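Metal transporter CNNM3 (PDB 6DFD) probably exports magnesium ions across the membrane, with a cyclic nucleotide-binding homology domain that mediates dimerization in this family. Local coordinates at residues Tyr110-Val121 with Val183-Val194. The protein carries 6 engineered substitutions. Numbering follows the deposited sequence.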
ATOM      1  N   TYR A 110       9.082   1.351  15.290  1.00 42.34           N
ATOM      2  CA  TYR A 110      10.011   0.628  14.438  1.00 39.88           C
ATOM      3  C   TYR A 110       9.628   0.765  12.973  1.00 37.70           C
ATOM      4  O   TYR A 110       8.471   1.013  12.621  1.00 39.84           O
ATOM      5  CB  TYR A 110      10.100  -0.854  14.814  1.00 42.26           C
ATOM      6  CG  TYR A 110       8.756  -1.548  14.931  1.00 44.19           C
ATOM      7  CD1 TYR A 110       8.062  -1.947  13.801  1.00 42.69           C
ATOM      8  CD2 TYR A 110       8.192  -1.800  16.176  1.00 48.02           C
ATOM      9  CE1 TYR A 110       6.831  -2.582  13.904  1.00 43.41           C
ATOM     10  CE2 TYR A 110       6.964  -2.441  16.292  1.00 48.83           C
ATOM     11  CZ  TYR A 110       6.291  -2.824  15.156  1.00 46.54           C
ATOM     12  OH  TYR A 110       5.072  -3.454  15.277  1.00 48.30           O
ATOM     13  N   PHE A 111      10.648   0.619  12.136  1.00 33.28           N
ATOM     14  CA  PHE A 111      10.552   0.577  10.687  1.00 32.13           C
ATOM     15  C   PHE A 111      10.663  -0.876  10.252  1.00 33.38           C
ATOM     16  O   PHE A 111      11.429  -1.645  10.840  1.00 33.43           O
ATOM     17  CB  PHE A 111      11.684   1.421  10.090  1.00 31.73           C
ATOM     18  CG  PHE A 111      12.011   1.127   8.657  1.00 31.91           C
ATOM     19  CD1 PHE A 111      12.891   0.102   8.322  1.00 32.00           C
ATOM     20  CD2 PHE A 111      11.495   1.913   7.644  1.00 31.22           C
ATOM     21  CE1 PHE A 111      13.206  -0.156   7.009  1.00 31.35           C
ATOM     22  CE2 PHE A 111      11.812   1.658   6.317  1.00 31.65           C
ATOM     23  CZ  PHE A 111      12.668   0.625   6.000  1.00 31.54           C
ATOM     24  N   ILE A 112       9.887  -1.257   9.238  1.00 32.91           N
ATOM     25  CA  ILE A 112       9.925  -2.612   8.701  1.00 31.26           C
ATOM     26  C   ILE A 112      10.072  -2.569   7.190  1.00 31.58           C
ATOM     27  O   ILE A 112       9.405  -1.784   6.506  1.00 31.92           O
ATOM     28  CB  ILE A 112       8.668  -3.416   9.096  1.00 34.80           C
ATOM     29  CG1 ILE A 112       8.735  -3.761  10.583  1.00 39.90           C
ATOM     30  CG2 ILE A 112       8.558  -4.685   8.257  1.00 31.48           C
ATOM     31  CD1 ILE A 112       7.466  -4.325  11.137  1.00 46.63           C
ATOM     32  N   LEU A 113      10.949  -3.424   6.671  1.00 30.40           N
ATOM     33  CA  LEU A 113      11.028  -3.710   5.246  1.00 29.28           C
ATOM     34  C   LEU A 113      10.789  -5.199   5.082  1.00 28.78           C
ATOM     35  O   LEU A 113      11.363  -6.006   5.823  1.00 29.45           O
ATOM     36  CB  LEU A 113      12.382  -3.313   4.647  1.00 30.48           C
ATOM     37  CG  LEU A 113      12.532  -3.689   3.165  1.00 32.75           C
ATOM     38  CD1 LEU A 113      13.273  -2.652   2.417  1.00 35.18           C
ATOM     39  CD2 LEU A 113      13.260  -5.008   3.002  1.00 36.91           C
ATOM     40  N   ILE A 114       9.937  -5.563   4.133  1.00 28.33           N
ATOM     41  CA  ILE A 114       9.593  -6.963   3.906  1.00 27.86           C
ATOM     42  C   ILE A 114      10.634  -7.565   2.975  1.00 29.30           C
ATOM     43  O   ILE A 114      10.746  -7.165   1.813  1.00 31.01           O
ATOM     44  CB  ILE A 114       8.180  -7.102   3.314  1.00 30.24           C
ATOM     45  CG1 ILE A 114       7.140  -6.538   4.283  1.00 34.80           C
ATOM     46  CG2 ILE A 114       7.855  -8.592   2.999  1.00 31.44           C
ATOM     47  CD1 ILE A 114       5.730  -6.511   3.705  1.00 41.45           C
ATOM     48  N   LEU A 115      11.392  -8.543   3.473  1.00 30.97           N
ATOM     49  CA  LEU A 115      12.328  -9.232   2.590  1.00 31.59           C
ATOM     50  C   LEU A 115      11.606 -10.271   1.755  1.00 31.83           C
ATOM     51  O   LEU A 115      11.920 -10.462   0.571  1.00 30.04           O
ATOM     52  CB  LEU A 115      13.427  -9.906   3.404  1.00 34.38           C
ATOM     53  CG  LEU A 115      14.827  -9.304   3.553  1.00 38.27           C
ATOM     54  CD1 LEU A 115      14.913  -7.846   3.191  1.00 39.49           C
ATOM     55  CD2 LEU A 115      15.317  -9.563   4.951  1.00 38.81           C
ATOM     56  N   GLN A 116      10.637 -10.951   2.363  1.00 32.19           N
ATOM     57  CA  GLN A 116       9.895 -11.986   1.664  1.00 31.86           C
ATOM     58  C   GLN A 116       8.520 -12.091   2.304  1.00 30.93           C
ATOM     59  O   GLN A 116       8.404 -12.048   3.528  1.00 31.12           O
ATOM     60  CB  GLN A 116      10.627 -13.334   1.744  1.00 35.64           C
ATOM     61  CG  GLN A 116       9.966 -14.452   0.961  1.00 43.63           C
ATOM     62  CD  GLN A 116      10.684 -15.780   1.122  1.00 51.46           C
ATOM     63  OE1 GLN A 116      11.886 -15.825   1.387  1.00 51.57           O
ATOM     64  NE2 GLN A 116       9.946 -16.872   0.966  1.00 56.31           N
ATOM     65  N   GLY A 117       7.486 -12.195   1.484  1.00 32.88           N
ATOM     66  CA  GLY A 117       6.147 -12.442   1.980  1.00 35.94           C
ATOM     67  C   GLY A 117       5.172 -11.373   1.530  1.00 35.62           C
ATOM     68  O   GLY A 117       5.505 -10.462   0.773  1.00 33.72           O
ATOM     69  N   ARG A 118       3.942 -11.498   2.039  1.00 31.64           N
ATOM     70  CA  ARG A 118       2.813 -10.709   1.568  1.00 30.35           C
ATOM     71  C   ARG A 118       2.039 -10.146   2.745  1.00 29.21           C
ATOM     72  O   ARG A 118       1.799 -10.845   3.736  1.00 31.75           O
ATOM     73  CB  ARG A 118       1.872 -11.560   0.704  1.00 34.07           C
ATOM     74  CG  ARG A 118       2.572 -12.404  -0.329  1.00 38.40           C
ATOM     75  CD  ARG A 118       3.137 -11.537  -1.447  1.00 40.57           C
ATOM     76  NE  ARG A 118       2.070 -10.963  -2.255  1.00 45.90           N
ATOM     77  CZ  ARG A 118       2.260 -10.286  -3.381  1.00 52.50           C
ATOM     78  NH1 ARG A 118       3.490 -10.079  -3.841  1.00 56.02           N
ATOM     79  NH2 ARG A 118       1.215  -9.814  -4.049  1.00 54.61           N
ATOM     80  N   VAL A 119       1.625  -8.886   2.621  1.00 30.59           N
ATOM     81  CA  VAL A 119       0.853  -8.218   3.660  1.00 31.79           C
ATOM     82  C   VAL A 119      -0.330  -7.502   3.025  1.00 32.07           C
ATOM     83  O   VAL A 119      -0.309  -7.133   1.847  1.00 31.08           O
ATOM     84  CB  VAL A 119       1.705  -7.210   4.469  1.00 33.60           C
ATOM     85  CG1 VAL A 119       2.786  -7.930   5.252  1.00 34.68           C
ATOM     86  CG2 VAL A 119       2.299  -6.155   3.557  1.00 32.55           C
ATOM     87  N   GLU A 120      -1.371  -7.315   3.820  1.00 34.35           N
ATOM     88  CA  GLU A 120      -2.479  -6.447   3.469  1.00 36.36           C
ATOM     89  C   GLU A 120      -2.338  -5.163   4.261  1.00 35.42           C
ATOM     90  O   GLU A 120      -2.095  -5.192   5.476  1.00 36.03           O
ATOM     91  CB  GLU A 120      -3.831  -7.100   3.769  1.00 41.20           C
ATOM     92  CG  GLU A 120      -5.029  -6.193   3.467  1.00 46.61           C
ATOM     93  CD  GLU A 120      -6.364  -6.881   3.721  1.00 53.71           C
ATOM     94  OE1 GLU A 120      -6.872  -7.548   2.798  1.00 55.90           O
ATOM     95  OE2 GLU A 120      -6.888  -6.760   4.848  1.00 56.47           O
ATOM     96  N   VAL A 121      -2.490  -4.046   3.568  1.00 36.01           N
ATOM     97  CA  VAL A 121      -2.398  -2.720   4.147  1.00 39.91           C
ATOM     98  C   VAL A 121      -3.762  -2.073   4.010  1.00 41.83           C
ATOM     99  O   VAL A 121      -4.347  -2.084   2.920  1.00 43.81           O
ATOM    100  CB  VAL A 121      -1.332  -1.865   3.438  1.00 44.50           C
ATOM    101  CG1 VAL A 121      -1.157  -0.542   4.151  1.00 47.56           C
ATOM    102  CG2 VAL A 121      -0.012  -2.609   3.345  1.00 46.92           C
ATOM    103  N   VAL A 183      -1.218  -3.095   8.999  1.00 39.79           N
ATOM    104  CA  VAL A 183      -0.479  -3.987   8.113  1.00 38.71           C
ATOM    105  C   VAL A 183      -0.526  -5.381   8.711  1.00 38.38           C
ATOM    106  O   VAL A 183      -0.076  -5.590   9.844  1.00 41.38           O
ATOM    107  CB  VAL A 183       0.977  -3.534   7.913  1.00 39.54           C
ATOM    108  CG1 VAL A 183       1.722  -4.518   7.022  1.00 38.32           C
ATOM    109  CG2 VAL A 183       1.017  -2.137   7.319  1.00 40.92           C
ATOM    110  N   ARG A 184      -1.050  -6.339   7.948  1.00 34.65           N
ATOM    111  CA  ARG A 184      -1.252  -7.690   8.443  1.00 34.81           C
ATOM    112  C   ARG A 184      -0.604  -8.693   7.506  1.00 34.80           C
ATOM    113  O   ARG A 184      -0.811  -8.635   6.290  1.00 36.82           O
ATOM    114  CB  ARG A 184      -2.752  -8.007   8.581  1.00 39.25           C
ATOM    115  CG  ARG A 184      -3.040  -9.406   9.109  1.00 45.91           C
ATOM    116  CD  ARG A 184      -4.539  -9.649   9.270  1.00 48.33           C
ATOM    117  NE  ARG A 184      -5.276  -9.389   8.036  1.00 47.59           N
ATOM    118  CZ  ARG A 184      -5.562 -10.298   7.112  1.00 48.05           C
ATOM    119  NH1 ARG A 184      -5.181 -11.564   7.254  1.00 50.00           N
ATOM    120  NH2 ARG A 184      -6.230  -9.931   6.031  1.00 48.90           N
ATOM    121  N   ALA A 185       0.120  -9.648   8.078  1.00 36.25           N
ATOM    122  CA  ALA A 185       0.697 -10.724   7.287  1.00 34.87           C
ATOM    123  C   ALA A 185      -0.392 -11.546   6.616  1.00 36.30           C
ATOM    124  O   ALA A 185      -1.413 -11.870   7.232  1.00 35.57           O
ATOM    125  CB  ALA A 185       1.536 -11.637   8.171  1.00 35.03           C
ATOM    126  N   LEU A 186      -0.149 -11.893   5.351  1.00 35.51           N
ATOM    127  CA  LEU A 186      -0.946 -12.858   4.613  1.00 36.63           C
ATOM    128  C   LEU A 186      -0.190 -14.153   4.356  1.00 37.25           C
ATOM    129  O   LEU A 186      -0.747 -15.076   3.751  1.00 37.08           O
ATOM    130  CB  LEU A 186      -1.396 -12.254   3.276  1.00 35.87           C
ATOM    131  CG  LEU A 186      -2.164 -10.941   3.342  1.00 36.07           C
ATOM    132  CD1 LEU A 186      -2.457 -10.471   1.913  1.00 33.85           C
ATOM    133  CD2 LEU A 186      -3.454 -11.090   4.147  1.00 42.38           C
ATOM    134  N   SER A 187       1.052 -14.247   4.817  1.00 34.37           N
ATOM    135  CA  SER A 187       1.934 -15.380   4.580  1.00 35.51           C
ATOM    136  C   SER A 187       3.036 -15.302   5.621  1.00 34.82           C
ATOM    137  O   SER A 187       3.159 -14.301   6.329  1.00 35.24           O
ATOM    138  CB  SER A 187       2.534 -15.346   3.173  1.00 35.71           C
ATOM    139  OG  SER A 187       3.487 -14.284   3.061  1.00 36.36           O
ATOM    140  N   ASP A 188       3.856 -16.350   5.705  1.00 34.92           N
ATOM    141  CA  ASP A 188       5.094 -16.213   6.460  1.00 35.13           C
ATOM    142  C   ASP A 188       5.840 -14.995   5.943  1.00 32.71           C
ATOM    143  O   ASP A 188       5.889 -14.756   4.735  1.00 31.42           O
ATOM    144  CB  ASP A 188       5.991 -17.435   6.311  1.00 39.06           C
ATOM    145  CG  ASP A 188       5.432 -18.674   6.979  1.00 44.38           C
ATOM    146  OD1 ASP A 188       4.545 -18.569   7.855  1.00 44.98           O
ATOM    147  OD2 ASP A 188       5.925 -19.757   6.621  1.00 46.15           O
ATOM    148  N   LEU A 189       6.417 -14.219   6.857  1.00 34.31           N
ATOM    149  CA  LEU A 189       7.188 -13.043   6.477  1.00 34.00           C
ATOM    150  C   LEU A 189       8.625 -13.185   6.947  1.00 33.93           C
ATOM    151  O   LEU A 189       8.878 -13.658   8.058  1.00 33.87           O
ATOM    152  CB  LEU A 189       6.625 -11.745   7.078  1.00 35.66           C
ATOM    153  CG  LEU A 189       5.155 -11.403   6.844  1.00 37.07           C
ATOM    154  CD1 LEU A 189       4.836 -10.068   7.497  1.00 38.00           C
ATOM    155  CD2 LEU A 189       4.831 -11.371   5.359  1.00 35.57           C
ATOM    156  N   GLN A 190       9.558 -12.739   6.105  1.00 31.40           N
ATOM    157  CA  GLN A 190      10.925 -12.470   6.527  1.00 33.31           C
ATOM    158  C   GLN A 190      11.144 -10.970   6.418  1.00 31.35           C
ATOM    159  O   GLN A 190      10.916 -10.387   5.349  1.00 31.71           O
ATOM    160  CB  GLN A 190      11.947 -13.234   5.681  1.00 40.72           C
ATOM    161  CG  GLN A 190      13.357 -13.220   6.264  1.00 52.77           C
ATOM    162  CD  GLN A 190      13.458 -13.966   7.588  1.00 67.43           C
ATOM    163  OE1 GLN A 190      12.839 -15.014   7.777  1.00 71.92           O
ATOM    164  NE2 GLN A 190      14.237 -13.419   8.516  1.00 73.17           N
ATOM    165  N   LEU A 191      11.600 -10.367   7.521  1.00 33.48           N
ATOM    166  CA  LEU A 191      11.527  -8.931   7.752  1.00 35.00           C
ATOM    167  C   LEU A 191      12.863  -8.365   8.203  1.00 33.56           C
ATOM    168  O   LEU A 191      13.624  -9.016   8.930  1.00 33.29           O
ATOM    169  CB  LEU A 191      10.506  -8.591   8.860  1.00 39.30           C
ATOM    170  CG  LEU A 191       9.056  -9.027   8.687  1.00 42.97           C
ATOM    171  CD1 LEU A 191       8.264  -8.573   9.882  1.00 43.94           C
ATOM    172  CD2 LEU A 191       8.467  -8.470   7.409  1.00 45.54           C
ATOM    173  N   ILE A 192      13.097  -7.117   7.802  1.00 31.76           N
ATOM    174  CA  ILE A 192      14.049  -6.214   8.444  1.00 32.32           C
ATOM    175  C   ILE A 192      13.251  -5.311   9.374  1.00 32.37           C
ATOM    176  O   ILE A 192      12.298  -4.658   8.937  1.00 33.40           O
ATOM    177  CB  ILE A 192      14.816  -5.386   7.395  1.00 34.10           C
ATOM    178  CG1 ILE A 192      15.711  -6.299   6.553  1.00 36.78           C
ATOM    179  CG2 ILE A 192      15.624  -4.260   8.048  1.00 35.65           C
ATOM    180  CD1 ILE A 192      16.787  -7.055   7.359  1.00 39.14           C
ATOM    181  N   LYS A 193      13.616  -5.283  10.654  1.00 33.21           N
ATOM    182  CA  LYS A 193      12.954  -4.448  11.651  1.00 34.48           C
ATOM    183  C   LYS A 193      13.986  -3.565  12.333  1.00 35.07           C
ATOM    184  O   LYS A 193      14.897  -4.071  13.001  1.00 36.30           O
ATOM    185  CB  LYS A 193      12.241  -5.294  12.701  1.00 36.46           C
ATOM    186  CG  LYS A 193      11.442  -4.483  13.705  1.00 43.24           C
ATOM    187  CD  LYS A 193      10.996  -5.350  14.884  1.00 53.73           C
ATOM    188  CE  LYS A 193       9.777  -4.770  15.589  1.00 63.50           C
ATOM    189  NZ  LYS A 193       9.278  -5.655  16.691  1.00 70.34           N
ATOM    190  N   VAL A 194      13.820  -2.253  12.204  1.00 34.06           N
ATOM    191  CA  VAL A 194      14.742  -1.287  12.797  1.00 34.75           C
ATOM    192  C   VAL A 194      13.953  -0.410  13.752  1.00 35.81           C
ATOM    193  O   VAL A 194      13.026   0.295  13.331  1.00 35.49           O
ATOM    194  CB  VAL A 194      15.450  -0.442  11.732  1.00 32.54           C
ATOM    195  CG1 VAL A 194      16.352   0.605  12.398  1.00 32.51           C
ATOM    196  CG2 VAL A 194      16.248  -1.342  10.827  1.00 34.15           C
TER
HETATM  197  O   HOH W   1      -5.958  -6.610   7.903  1.00 68.88           O
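F111 and V194 open the pairing of two antiparallel strands in the β-barrel of the cyclic nucleotide-binding homology domain. Each backbone N–H bonds the other's carbonyl, with F111 N 2.7 Å from V194 O. L113 and I192 repeat this pattern. A classic beta bulge follows, where L115 N and Q116 N both donate to Q190 O. The chain turns a corner here, and beyond the loops 119-121 pairs with 183-185 in the second sheet.

The tight part lies between the sheets. L191 CD2 touches two isoleucines, 3.9 Å from both I112 CG2 and I114 CG1. L189 puts CD1 against V119 CG1 at 3.7 Å, the two side chains crossing at about a right angle. Y138 and L101 add to this core. F111 and L113 point to the other face, where L57 of helix 47-60 covers them.

The polar edges face more toward solvent. K193 reaches over one face of the Y110 ring on an extended chain. Its CE makes a CH-pi contact and its NZ a cation-pi contact, 4.2 Å from the ring centroid. With chi1 at 51°, Y110 CG stands between the backbone N and the carbonyl carbon, which brings one ring face to K193 CE. Y110 OH bonds to L101 O. An alanine at Y110 is likely to leave the K193 ammonium without its aromatic partner and L101 O without the hydroxyl.

At the G117 turn, S187 OG accepts from R118 N. R118 itself turns away to a salt bridge with E131. E120 and R184 run side by side, their charged planes 84° apart. This pair is looser: they form a salt bridge whose hydrogen bond is weak, with E120 OE2 3.4 Å from R184 NH2. A water joins them a second way, donating to E120 OE2 and accepting from R184 NE at 2.9 Å.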